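Local coordinates for glutamate receptor kainate-like protein (Pleurobrachia bachei, PDB 4ZDM), which binds glycine in the cleft of its clamshell ligand-binding domain and probably gates an ion channel of the ionotropic glutamate receptor family, at residues V40-V45 against Y56-P61; Q50-T55 against D232-G237; G78-L83 against D89-A94; F219-R222 against F227-L230. All blocks are in the same frame, centred on the assembly; numbering follows the deposited sequence.

Contact 1: V40-V45 against Y56-P61. With SO4 (sulfate ion), chain D.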
loop_
_atom_site.group_PDB
_atom_site.type_symbol
_atom_site.label_atom_id
_atom_site.label_comp_id
_atom_site.label_asym_id
_atom_site.label_seq_id
_atom_site.Cartn_x
_atom_site.Cartn_y
_atom_site.Cartn_z
ATOM N N VAL A 40 -17.958 12.121 -9.728
ATOM C CA VAL A 40 -17.155 13.335 -9.877
ATOM C C VAL A 40 -15.719 13.088 -9.474
ATOM O O VAL A 40 -14.756 13.427 -10.191
ATOM C CB VAL A 40 -17.752 14.492 -9.036
ATOM C CG1 VAL A 40 -16.807 15.688 -9.024
ATOM C CG2 VAL A 40 -19.124 14.879 -9.538
ATOM N N ASN A 41 -15.545 12.500 -8.314
ATOM C CA ASN A 41 -14.200 12.387 -7.748
ATOM C C ASN A 41 -13.402 11.263 -8.422
ATOM O O ASN A 41 -12.172 11.330 -8.476
ATOM C CB ASN A 41 -14.253 12.130 -6.247
ATOM C CG ASN A 41 -14.786 13.290 -5.453
ATOM O OD1 ASN A 41 -15.546 14.129 -5.955
ATOM N ND2 ASN A 41 -14.462 13.313 -4.163
ATOM N N VAL A 42 -14.096 10.220 -8.921
ATOM C CA VAL A 42 -13.465 9.165 -9.680
ATOM C C VAL A 42 -12.873 9.766 -10.942
ATOM O O VAL A 42 -11.750 9.453 -11.310
ATOM C CB VAL A 42 -14.502 8.042 -9.967
ATOM C CG1 VAL A 42 -13.920 7.003 -10.874
ATOM C CG2 VAL A 42 -14.951 7.454 -8.642
ATOM N N GLU A 43 -13.635 10.652 -11.601
ATOM C CA GLU A 43 -13.101 11.308 -12.777
ATOM C C GLU A 43 -11.970 12.291 -12.449
ATOM O O GLU A 43 -10.943 12.354 -13.158
ATOM C CB GLU A 43 -14.218 12.023 -13.558
ATOM C CG GLU A 43 -15.219 11.010 -14.106
ATOM C CD GLU A 43 -16.108 11.569 -15.222
ATOM O OE1 GLU A 43 -17.306 11.253 -15.149
ATOM O OE2 GLU A 43 -15.556 12.229 -16.136
ATOM N N ILE A 44 -12.072 13.014 -11.337
ATOM C CA ILE A 44 -10.977 13.878 -10.910
ATOM C C ILE A 44 -9.696 13.068 -10.722
ATOM O O ILE A 44 -8.612 13.450 -11.159
ATOM C CB ILE A 44 -11.322 14.655 -9.628
ATOM C CG1 ILE A 44 -12.382 15.701 -9.919
ATOM C CG2 ILE A 44 -10.077 15.295 -8.978
ATOM C CD1 ILE A 44 -12.904 16.418 -8.685
ATOM N N VAL A 45 -9.805 11.945 -10.034
ATOM C CA VAL A 45 -8.642 11.117 -9.781
ATOM C C VAL A 45 -8.048 10.555 -11.078
ATOM O O VAL A 45 -6.820 10.467 -11.192
ATOM C CB VAL A 45 -8.987 9.981 -8.767
ATOM C CG1 VAL A 45 -7.923 8.895 -8.743
ATOM C CG2 VAL A 45 -9.194 10.582 -7.367
ATOM N N TYR A 56 -2.834 3.663 -9.220
ATOM C CA TYR A 56 -3.642 3.653 -8.029
ATOM C C TYR A 56 -4.698 2.582 -8.022
ATOM O O TYR A 56 -5.137 2.083 -9.097
ATOM C CB TYR A 56 -4.315 5.014 -7.827
ATOM C CG TYR A 56 -5.323 5.355 -8.889
ATOM C CD1 TYR A 56 -4.893 5.864 -10.120
ATOM C CD2 TYR A 56 -6.678 5.233 -8.652
ATOM C CE1 TYR A 56 -5.827 6.190 -11.135
ATOM C CE2 TYR A 56 -7.603 5.572 -9.645
ATOM C CZ TYR A 56 -7.161 6.043 -10.848
ATOM O OH TYR A 56 -8.056 6.395 -11.864
ATOM N N ASN A 57 -5.089 2.208 -6.805
ATOM C CA ASN A 57 -6.284 1.451 -6.543
ATOM C C ASN A 57 -7.047 2.084 -5.417
ATOM O O ASN A 57 -6.515 2.998 -4.724
ATOM C CB ASN A 57 -5.983 -0.010 -6.215
ATOM C CG ASN A 57 -5.523 -0.758 -7.445
ATOM O OD1 ASN A 57 -6.243 -0.843 -8.434
ATOM N ND2 ASN A 57 -4.263 -1.196 -7.455
ATOM N N PHE A 58 -8.282 1.661 -5.221
ATOM C CA PHE A 58 -9.129 2.204 -4.189
ATOM C C PHE A 58 -9.226 1.273 -3.017
ATOM O O PHE A 58 -9.263 0.029 -3.192
ATOM C CB PHE A 58 -10.559 2.419 -4.738
ATOM C CG PHE A 58 -10.714 3.502 -5.763
ATOM C CD1 PHE A 58 -9.844 4.569 -5.872
ATOM C CD2 PHE A 58 -11.813 3.502 -6.643
ATOM C CE1 PHE A 58 -10.041 5.562 -6.790
ATOM C CE2 PHE A 58 -11.987 4.493 -7.553
ATOM C CZ PHE A 58 -11.104 5.520 -7.658
ATOM N N ILE A 59 -9.353 1.775 -1.795
ATOM C CA ILE A 59 -9.534 0.949 -0.624
ATOM C C ILE A 59 -10.660 1.561 0.170
ATOM O O ILE A 59 -10.646 2.764 0.489
ATOM C CB ILE A 59 -8.262 0.840 0.256
ATOM C CG1 ILE A 59 -7.164 0.067 -0.525
ATOM C CG2 ILE A 59 -8.604 0.179 1.616
ATOM C CD1 ILE A 59 -5.935 -0.221 0.272
ATOM N N THR A 60 -11.680 0.766 0.469
ATOM C CA THR A 60 -12.846 1.172 1.254
ATOM C C THR A 60 -12.685 0.687 2.683
ATOM O O THR A 60 -12.397 -0.518 2.915
ATOM C CB THR A 60 -14.108 0.537 0.640
ATOM O OG1 THR A 60 -14.189 0.917 -0.719
ATOM C CG2 THR A 60 -15.360 1.012 1.312
ATOM N N PRO A 61 -12.854 1.568 3.676
ATOM C CA PRO A 61 -12.673 1.096 5.055
ATOM C C PRO A 61 -13.721 0.082 5.427
ATOM O O PRO A 61 -14.882 0.207 5.060
ATOM C CB PRO A 61 -12.830 2.356 5.902
ATOM C CG PRO A 61 -13.537 3.312 5.024
ATOM C CD PRO A 61 -13.151 2.997 3.614
HETATM S S SO4 D . -3.059 -2.481 -4.266
HETATM O O1 SO4 D . -4.475 -2.980 -4.165
HETATM O O2 SO4 D . -2.398 -2.711 -2.960
HETATM O O3 SO4 D . -3.122 -1.006 -4.542
HETATM O O4 SO4 D . -2.307 -3.151 -5.333
HETATM O O HOH W 1 -10.608 6.829 -11.145
#
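With chi1 at 165°, Val45 holds CG1 opposite its backbone N, which carries this methyl out from helix 40-52 toward the strand, while Tyr56, with chi1 at 66°, brings its ring against that methyl. The two meet as a CH-pi contact in a helix packed on a mixed sheet, over the parallel pair 54-59 and 8-13, part of the periplasmic-binding-protein-like fold of glutamate receptor ligand-binding domains. The axes of 40-45 and 56-59 run at 153°, nearly antiparallel. Val45 CG1 stands 3.8 Å from the centroid of the Tyr56 ring, displaced toward the rim, and its nearest ring atom is Tyr56 CE2 at 3.5 Å. The same methyl also reaches Phe58, two residues along the strand, lying near the plane of that ring at its edge, 4.4 Å from Phe58 CE1. Val42, one turn earlier, adds CG2 at 4.3 Å from Phe58 CE2. Leu12 of the neighbouring strand 8-13 touches both Val45 and Tyr56, and Tyr37 meets the Phe58 ring edge-to-face. Away from the helix contact, Asn57 ND2 donates to O3 of a sulfate, probably from the crystallisation liquor. A water links Tyr56 OH to Val42 O, and a phenylalanine at Tyr56 would probably leave it without one of these partners. This water sits 2.7 Å from Tyr56 OH and donates to Val42 O at 2.9 Å.

Contact 2: Q50-T55 against D232-G237; sequences QDLNFT and DTFMLG
The Phe234 side chain lies obliquely to both of its partners across the contact, Asp51 and Leu52, and neither meets its ring squarely over a face or at an edge. Asp51 comes closest through its aliphatic carbon, with CB 3.7 Å from Phe234 CD1 and 3.8 Å from Phe234 CE1, so it lies against the CD1-CE1 bond. Its carboxylate plane is turned 52° from the ring plane, and Asp51 CG lies 3.8 Å from Phe234 CD1. The torsion of Phe234, with CG anti to the backbone N (chi1 179°), projects the ring from helix 228-240 toward the last turn of helix 40-52. Leu52 approaches nearer the root of the same side chain, where its CD1 is 3.9 Å from Phe234 CB. The contact thus joins two helices far apart in sequence within one lobe of the clamshell ligand-binding domain, where the end of helix 40-52 meets helix 228-240 before the chain turns into strand 54-59. Asn53, with positive phi, is the first residue to leave the helical conformation in that turn. Asp51 is exposed, whereas Leu52 is buried and also packs on Leu230 and Val231. Earlier residues of helix 40-52, Met47 and Met48, pack against the Phe234 side chain as well.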
loop_
_atom_site.group_PDB
_atom_site.type_symbol
_atom_site.label_atom_id
_atom_site.label_comp_id
_atom_site.label_asym_id
_atom_site.label_seq_id
_atom_site.Cartn_x
_atom_site.Cartn_y
_atom_site.Cartn_z
ATOM N N GLN A 50 -3.254 10.824 -14.567
ATOM C CA GLN A 50 -2.638 10.994 -15.907
ATOM C C GLN A 50 -1.670 12.144 -15.876
ATOM O O GLN A 50 -0.546 12.035 -16.373
ATOM C CB GLN A 50 -3.740 11.204 -16.935
ATOM C CG GLN A 50 -3.236 11.381 -18.330
ATOM C CD GLN A 50 -4.398 11.501 -19.299
ATOM O OE1 GLN A 50 -5.538 11.768 -18.894
ATOM N NE2 GLN A 50 -4.124 11.280 -20.579
ATOM N N ASP A 51 -2.010 13.255 -15.217
ATOM C CA ASP A 51 -1.135 14.393 -15.094
ATOM C C ASP A 51 0.062 14.158 -14.184
ATOM O O ASP A 51 1.221 14.428 -14.566
ATOM C CB ASP A 51 -1.940 15.600 -14.608
ATOM C CG ASP A 51 -1.204 16.900 -14.753
ATOM O OD1 ASP A 51 -0.330 17.195 -13.933
ATOM O OD2 ASP A 51 -1.472 17.605 -15.732
ATOM N N LEU A 52 -0.177 13.601 -13.007
ATOM C CA LEU A 52 0.867 13.425 -12.006
ATOM C C LEU A 52 1.618 12.106 -12.168
ATOM O O LEU A 52 2.613 11.905 -11.481
ATOM C CB LEU A 52 0.294 13.477 -10.598
ATOM C CG LEU A 52 0.086 14.797 -9.851
ATOM C CD1 LEU A 52 -0.832 15.606 -10.618
ATOM C CD2 LEU A 52 -0.438 14.617 -8.454
ATOM N N ASN A 53 1.191 11.251 -13.071
ATOM C CA ASN A 53 1.923 10.008 -13.378
ATOM C C ASN A 53 2.049 9.104 -12.174
ATOM O O ASN A 53 3.141 8.781 -11.713
ATOM C CB ASN A 53 3.304 10.323 -13.926
ATOM C CG ASN A 53 3.945 9.149 -14.612
ATOM O OD1 ASN A 53 3.334 8.161 -14.872
ATOM N ND2 ASN A 53 5.224 9.294 -14.895
ATOM N N PHE A 54 0.910 8.707 -11.667
ATOM C CA PHE A 54 0.849 7.695 -10.616
ATOM C C PHE A 54 -0.150 6.626 -10.986
ATOM O O PHE A 54 -1.086 6.874 -11.768
ATOM C CB PHE A 54 0.512 8.250 -9.205
ATOM C CG PHE A 54 -0.830 8.888 -9.039
ATOM C CD1 PHE A 54 -1.961 8.158 -8.823
ATOM C CD2 PHE A 54 -0.927 10.254 -9.037
ATOM C CE1 PHE A 54 -3.201 8.760 -8.590
ATOM C CE2 PHE A 54 -2.129 10.873 -8.764
ATOM C CZ PHE A 54 -3.272 10.138 -8.562
ATOM N N THR A 55 0.077 5.415 -10.474
ATOM C CA THR A 55 -0.885 4.348 -10.572
ATOM C C THR A 55 -1.644 4.269 -9.245
ATOM O O THR A 55 -1.152 4.775 -8.211
ATOM C CB THR A 55 -0.264 2.990 -10.888
ATOM O OG1 THR A 55 0.645 2.623 -9.875
ATOM C CG2 THR A 55 0.435 3.016 -12.214
ATOM N N ASP A 232 -2.185 19.725 -5.068
ATOM C CA ASP A 232 -2.782 21.079 -4.943
ATOM C C ASP A 232 -2.766 21.835 -6.268
ATOM O O ASP A 232 -3.766 22.440 -6.639
ATOM C CB ASP A 232 -2.061 21.880 -3.881
ATOM C CG ASP A 232 -2.378 21.467 -2.460
ATOM O OD1 ASP A 232 -3.242 20.616 -2.214
ATOM O OD2 ASP A 232 -1.698 22.016 -1.537
ATOM N N THR A 233 -1.654 21.770 -6.994
ATOM C CA THR A 233 -1.531 22.469 -8.277
ATOM C C THR A 233 -2.526 21.880 -9.268
ATOM O O THR A 233 -3.215 22.614 -10.002
ATOM C CB THR A 233 -0.115 22.364 -8.766
ATOM O OG1 THR A 233 0.698 23.186 -7.897
ATOM C CG2 THR A 233 -0.007 22.886 -10.200
ATOM N N PHE A 234 -2.617 20.546 -9.320
ATOM C CA PHE A 234 -3.574 19.950 -10.224
ATOM C C PHE A 234 -4.998 20.345 -9.869
ATOM O O PHE A 234 -5.805 20.687 -10.754
ATOM C CB PHE A 234 -3.452 18.417 -10.210
ATOM C CG PHE A 234 -4.432 17.773 -11.115
ATOM C CD1 PHE A 234 -4.159 17.687 -12.456
ATOM C CD2 PHE A 234 -5.663 17.376 -10.643
ATOM C CE1 PHE A 234 -5.090 17.199 -13.336
ATOM C CE2 PHE A 234 -6.600 16.850 -11.563
ATOM C CZ PHE A 234 -6.271 16.781 -12.858
ATOM N N MET A 235 -5.359 20.286 -8.580
ATOM C CA MET A 235 -6.699 20.587 -8.189
ATOM C C MET A 235 -7.065 22.031 -8.523
ATOM O O MET A 235 -8.194 22.322 -8.955
ATOM C CB MET A 235 -6.878 20.314 -6.698
ATOM C CG MET A 235 -8.299 20.355 -6.229
ATOM S SD MET A 235 -9.216 18.864 -6.656
ATOM C CE MET A 235 -8.809 17.829 -5.257
ATOM N N LEU A 236 -6.138 22.927 -8.293
ATOM C CA LEU A 236 -6.390 24.320 -8.585
ATOM C C LEU A 236 -6.653 24.533 -10.054
ATOM O O LEU A 236 -7.513 25.335 -10.449
ATOM C CB LEU A 236 -5.235 25.190 -8.131
ATOM C CG LEU A 236 -5.391 26.685 -8.418
ATOM C CD1 LEU A 236 -6.627 27.339 -7.791
ATOM C CD2 LEU A 236 -4.137 27.367 -7.951
ATOM N N GLY A 237 -5.935 23.840 -10.902
ATOM C CA GLY A 237 -6.155 24.029 -12.323
ATOM C C GLY A 237 -7.547 23.650 -12.746
ATOM O O GLY A 237 -8.239 24.404 -13.471
#

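Contact 3: G78-L83 against D89-A94; sequences GLIRDL and DMIVVA. With GLY (glycine), chain B.
Helix 78-84 and strand 90-92 are consecutive elements, a helix packed antiparallel on a strand, in the lobe that supplies Ala94 to the glycine pocket. The axes of 78-83 and 90-92 run at 155° to one another, and the chain turns a corner at Val93 to bring Ala94 to the bound agonist. Ile91 is the centre of the packing. Its CD1 methyl sits against the helix backbone, 3.5 Å from Leu79 O, and is touched by Leu79 CB at 3.9 Å and by Leu83 CD2 at 3.7 Å. Ile80 CG1 adds a crossing contact. The extended Ile91 chain, with CG1 anti to the carbonyl carbon and chi2 at 168°, carries CD1 between Leu79 and Leu83, one helical turn apart. Leu79 then sends CD1 on to Val93, where the two side chains meet tip to tip, Leu79 CD1 lying 3.6 Å from Val93 CG2. At the other end, Leu83 CD1 covers the backbone of Asp89, 3.5 Å from Asp89 C. Asp89 turns its CB away from the helix; its carboxylate accepts from Arg11 N and pairs with Arg222. An alanine at Ile91 would remove the CG1-CD1 arm and CG2, and would probably open a gap between Leu79 and Leu83. Beyond the corner, Ala94 O accepts a hydrogen bond of 2.7 Å from N of the bound glycine, which Glu191 also binds. No hydrogen bond crosses between the segments, so the helix is held to the strand here by van der Waals packing, while the strand itself is bonded into the sheet.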
loop_
_atom_site.group_PDB
_atom_site.type_symbol
_atom_site.label_atom_id
_atom_site.label_comp_id
_atom_site.label_asym_id
_atom_site.label_seq_id
_atom_site.Cartn_x
_atom_site.Cartn_y
_atom_site.Cartn_z
ATOM N N GLY A 78 -12.573 4.918 10.313
ATOM C CA GLY A 78 -12.943 5.246 8.953
ATOM C C GLY A 78 -11.784 5.510 8.022
ATOM O O GLY A 78 -10.673 4.946 8.141
ATOM N N LEU A 79 -12.036 6.387 7.063
ATOM C CA LEU A 79 -11.037 6.729 6.067
ATOM C C LEU A 79 -9.788 7.324 6.704
ATOM O O LEU A 79 -8.674 7.094 6.263
ATOM C CB LEU A 79 -11.591 7.745 5.093
ATOM C CG LEU A 79 -12.732 7.275 4.188
ATOM C CD1 LEU A 79 -13.542 8.450 3.620
ATOM C CD2 LEU A 79 -12.163 6.464 3.072
ATOM N N ILE A 80 -9.985 8.141 7.729
ATOM C CA ILE A 80 -8.855 8.825 8.366
ATOM C C ILE A 80 -7.975 7.829 9.088
ATOM O O ILE A 80 -6.738 7.965 8.996
ATOM C CB ILE A 80 -9.372 9.979 9.252
ATOM C CG1 ILE A 80 -10.106 10.998 8.353
ATOM C CG2 ILE A 80 -8.231 10.648 10.038
ATOM C CD1 ILE A 80 -10.688 12.166 9.039
ATOM N N ARG A 81 -8.534 6.825 9.757
ATOM C CA ARG A 81 -7.673 5.823 10.379
ATOM C C ARG A 81 -6.872 5.023 9.325
ATOM O O ARG A 81 -5.685 4.738 9.520
ATOM C CB ARG A 81 -8.519 4.895 11.262
ATOM C CG ARG A 81 -7.718 3.796 11.941
ATOM C CD ARG A 81 -6.586 4.360 12.774
ATOM N NE ARG A 81 -6.017 3.364 13.677
ATOM C CZ ARG A 81 -6.505 3.066 14.878
ATOM N NH1 ARG A 81 -7.588 3.673 15.346
ATOM N NH2 ARG A 81 -5.906 2.148 15.611
ATOM N N ASP A 82 -7.465 4.720 8.174
ATOM C CA ASP A 82 -6.727 4.000 7.141
ATOM C C ASP A 82 -5.572 4.853 6.623
ATOM O O ASP A 82 -4.482 4.353 6.312
ATOM C CB ASP A 82 -7.634 3.595 5.969
ATOM C CG ASP A 82 -8.377 2.295 6.205
ATOM O OD1 ASP A 82 -8.309 1.724 7.339
ATOM O OD2 ASP A 82 -9.114 1.886 5.238
ATOM N N LEU A 83 -5.780 6.150 6.451
ATOM C CA LEU A 83 -4.732 7.081 6.013
ATOM C C LEU A 83 -3.600 7.190 7.048
ATOM O O LEU A 83 -2.421 7.077 6.712
ATOM C CB LEU A 83 -5.350 8.448 5.735
ATOM C CG LEU A 83 -4.391 9.544 5.322
ATOM C CD1 LEU A 83 -3.781 9.288 3.948
ATOM C CD2 LEU A 83 -5.078 10.882 5.330
ATOM N N ASP A 89 -2.880 6.215 1.040
ATOM C CA ASP A 89 -1.985 7.370 0.904
ATOM C C ASP A 89 -2.693 8.703 0.705
ATOM O O ASP A 89 -2.099 9.772 0.951
ATOM C CB ASP A 89 -1.051 7.130 -0.273
ATOM C CG ASP A 89 -0.291 5.857 -0.120
ATOM O OD1 ASP A 89 0.483 5.716 0.874
ATOM O OD2 ASP A 89 -0.469 4.925 -0.940
ATOM N N MET A 90 -3.963 8.680 0.279
ATOM C CA MET A 90 -4.734 9.885 0.106
ATOM C C MET A 90 -6.197 9.511 0.142
ATOM O O MET A 90 -6.558 8.452 -0.383
ATOM C CB MET A 90 -4.352 10.609 -1.222
ATOM C CG MET A 90 -5.094 11.883 -1.446
ATOM S SD MET A 90 -4.342 12.957 -2.721
ATOM C CE MET A 90 -4.503 11.950 -4.132
ATOM N N ILE A 91 -7.012 10.345 0.761
ATOM C CA ILE A 91 -8.465 10.132 0.824
ATOM C C ILE A 91 -9.091 10.946 -0.266
ATOM O O ILE A 91 -8.836 12.145 -0.353
ATOM C CB ILE A 91 -8.993 10.551 2.180
ATOM C CG1 ILE A 91 -8.400 9.711 3.296
ATOM C CG2 ILE A 91 -10.519 10.538 2.177
ATOM C CD1 ILE A 91 -8.663 10.274 4.706
ATOM N N VAL A 92 -9.921 10.312 -1.113
ATOM C CA VAL A 92 -10.464 10.993 -2.304
ATOM C C VAL A 92 -11.976 11.041 -2.357
ATOM O O VAL A 92 -12.522 11.359 -3.427
ATOM C CB VAL A 92 -9.855 10.383 -3.592
ATOM C CG1 VAL A 92 -8.315 10.535 -3.580
ATOM C CG2 VAL A 92 -10.277 8.945 -3.808
ATOM N N VAL A 93 -12.650 10.866 -1.233
ATOM C CA VAL A 93 -14.025 11.341 -1.078
ATOM C C VAL A 93 -13.999 12.860 -1.043
ATOM O O VAL A 93 -12.910 13.471 -1.038
ATOM C CB VAL A 93 -14.694 10.801 0.165
ATOM C CG1 VAL A 93 -14.725 9.240 0.152
ATOM C CG2 VAL A 93 -14.074 11.305 1.472
ATOM N N ALA A 94 -15.174 13.484 -0.984
ATOM C CA ALA A 94 -15.263 14.894 -0.660
ATOM C C ALA A 94 -15.169 14.979 0.839
ATOM O O ALA A 94 -16.142 14.854 1.608
ATOM C CB ALA A 94 -16.573 15.491 -1.205
HETATM N N GLY B . -18.152 14.564 3.427
HETATM C CA GLY B . -18.386 13.877 4.724
HETATM C C GLY B . -17.225 13.899 5.655
HETATM O O GLY B . -17.323 13.474 6.817
HETATM O OXT GLY B . -16.102 14.344 5.268
#

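Contact 4: F219-R222 against F227-L230; sequences FGLR and FKNL
Leu221 and Lys228 bring the two backbones nearest, with CA atoms 7.3 Å apart, where the end of strand 205-221 faces the start of helix 228-240. From the strand, Leu221 points toward the helix, and a single methyl, CD2, does all of the touching. It lies 3.6 Å from Phe227 CE1, approaching the ring obliquely, and 3.9 Å from Phe227 CD1. The same methyl rests 3.8 Å from Lys228 CA and 3.9 Å from Lys228 CB, so it sits in the notch between the aromatic ring and the first residue of the helix. Phe227 occupies the N-cap position, and its CG lies between the backbone N and the carbonyl carbon (chi1 55°), a torsion that folds the ring back toward the strand. The contact belongs to the turn by which the long strand 205-221 hands over to helix 228-240 in the clamshell ligand-binding domain, only four residues separating the two segments. Lys228 starts toward Leu221 through its CB, but its chain then leads away, stretched to CD and CE before bending at chi4 (-66°). The ammonium end forms a salt bridge with Asp232, one turn further along the same helix. Arg222 donates through NH1 to Leu83 O and Thr88 O, tying it to the end of helix 78-84 and the loop that follows. Met90 of strand 90-92 packs against Leu221, and Leu5 against Phe227.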
loop_
_atom_site.group_PDB
_atom_site.type_symbol
_atom_site.label_atom_id
_atom_site.label_comp_id
_atom_site.label_asym_id
_atom_site.label_seq_id
_atom_site.Cartn_x
_atom_site.Cartn_y
_atom_site.Cartn_z
ATOM N N PHE A 219 -9.367 16.647 -0.629
ATOM C CA PHE A 219 -8.739 15.350 -0.394
ATOM C C PHE A 219 -7.940 15.411 0.889
ATOM O O PHE A 219 -7.479 16.476 1.322
ATOM C CB PHE A 219 -7.863 14.947 -1.571
ATOM C CG PHE A 219 -8.611 14.628 -2.869
ATOM C CD1 PHE A 219 -9.980 14.548 -2.945
ATOM C CD2 PHE A 219 -7.858 14.354 -4.003
ATOM C CE1 PHE A 219 -10.600 14.207 -4.177
ATOM C CE2 PHE A 219 -8.475 14.012 -5.217
ATOM C CZ PHE A 219 -9.814 13.942 -5.297
ATOM N N GLY A 220 -7.743 14.253 1.521
ATOM C CA GLY A 220 -6.991 14.114 2.755
ATOM C C GLY A 220 -5.632 13.472 2.539
ATOM O O GLY A 220 -5.561 12.478 1.804
ATOM N N LEU A 221 -4.588 14.003 3.203
ATOM C CA LEU A 221 -3.233 13.500 3.054
ATOM C C LEU A 221 -2.578 13.477 4.402
ATOM O O LEU A 221 -2.960 14.255 5.283
ATOM C CB LEU A 221 -2.354 14.377 2.145
ATOM C CG LEU A 221 -2.734 14.429 0.648
ATOM C CD1 LEU A 221 -3.887 15.332 0.378
ATOM C CD2 LEU A 221 -1.523 14.910 -0.156
ATOM N N ARG A 222 -1.608 12.598 4.606
ATOM C CA ARG A 222 -0.803 12.682 5.826
ATOM C C ARG A 222 -0.034 13.993 5.834
ATOM O O ARG A 222 0.328 14.538 4.801
ATOM C CB ARG A 222 0.164 11.478 5.943
ATOM C CG ARG A 222 -0.530 10.179 6.269
ATOM C CD ARG A 222 0.482 9.046 6.428
ATOM N NE ARG A 222 1.132 8.691 5.179
ATOM C CZ ARG A 222 0.578 7.876 4.278
ATOM N NH1 ARG A 222 -0.587 7.325 4.502
ATOM N NH2 ARG A 222 1.215 7.628 3.131
ATOM N N PHE A 227 3.838 14.633 -1.961
ATOM C CA PHE A 227 3.114 14.876 -3.191
ATOM C C PHE A 227 1.959 15.880 -3.005
ATOM O O PHE A 227 1.235 16.164 -3.942
ATOM C CB PHE A 227 2.639 13.548 -3.842
ATOM C CG PHE A 227 1.823 12.665 -2.946
ATOM C CD1 PHE A 227 0.468 12.859 -2.798
ATOM C CD2 PHE A 227 2.412 11.640 -2.271
ATOM C CE1 PHE A 227 -0.285 12.059 -1.983
ATOM C CE2 PHE A 227 1.655 10.805 -1.473
ATOM C CZ PHE A 227 0.321 11.026 -1.308
ATOM N N LYS A 228 1.842 16.498 -1.823
ATOM C CA LYS A 228 0.788 17.485 -1.611
ATOM C C LYS A 228 0.851 18.665 -2.589
ATOM O O LYS A 228 -0.177 19.060 -3.122
ATOM C CB LYS A 228 0.796 18.049 -0.190
ATOM C CG LYS A 228 -0.396 18.978 0.073
ATOM C CD LYS A 228 -0.496 19.355 1.513
ATOM C CE LYS A 228 -1.746 20.152 1.771
ATOM N NZ LYS A 228 -1.760 21.491 1.109
ATOM N N ASN A 229 2.021 19.238 -2.820
ATOM C CA ASN A 229 2.070 20.384 -3.682
ATOM C C ASN A 229 1.626 20.065 -5.103
ATOM O O ASN A 229 0.962 20.882 -5.739
ATOM C CB ASN A 229 3.490 20.994 -3.699
ATOM C CG ASN A 229 3.877 21.620 -2.369
ATOM O OD1 ASN A 229 3.029 22.013 -1.573
ATOM N ND2 ASN A 229 5.185 21.727 -2.134
ATOM N N LEU A 230 1.955 18.880 -5.620
ATOM C CA LEU A 230 1.531 18.491 -6.955
ATOM C C LEU A 230 0.026 18.258 -7.030
ATOM O O LEU A 230 -0.637 18.621 -8.008
ATOM C CB LEU A 230 2.294 17.243 -7.442
ATOM C CG LEU A 230 3.784 17.473 -7.752
ATOM C CD1 LEU A 230 4.410 16.113 -8.038
ATOM C CD2 LEU A 230 3.951 18.366 -8.924
#

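Along the chain contact 1 closes first, then contact 3, then contact 4, and contact 2 last; contact 2, reaching from helix 40-52 to helix 228-240, crosses contact 1 and encloses contacts 3 and 4. Their centres lie 10 to 18 Å apart, contacts 2 and 3 being the most distant. Helix 40-52 and strand 54-59 serve contacts 1 and 2, helix 228-240 serves contacts 2 and 4, and strands 90-92 and 205-221 are sheet neighbours, with Ile91 N bonded to Gly220 O. Asn41 joins contact 1 to Val92 O of contact 3. All four lie in one lobe of the clamshell, and contact 3 joins this framework to the glycine through Ala94.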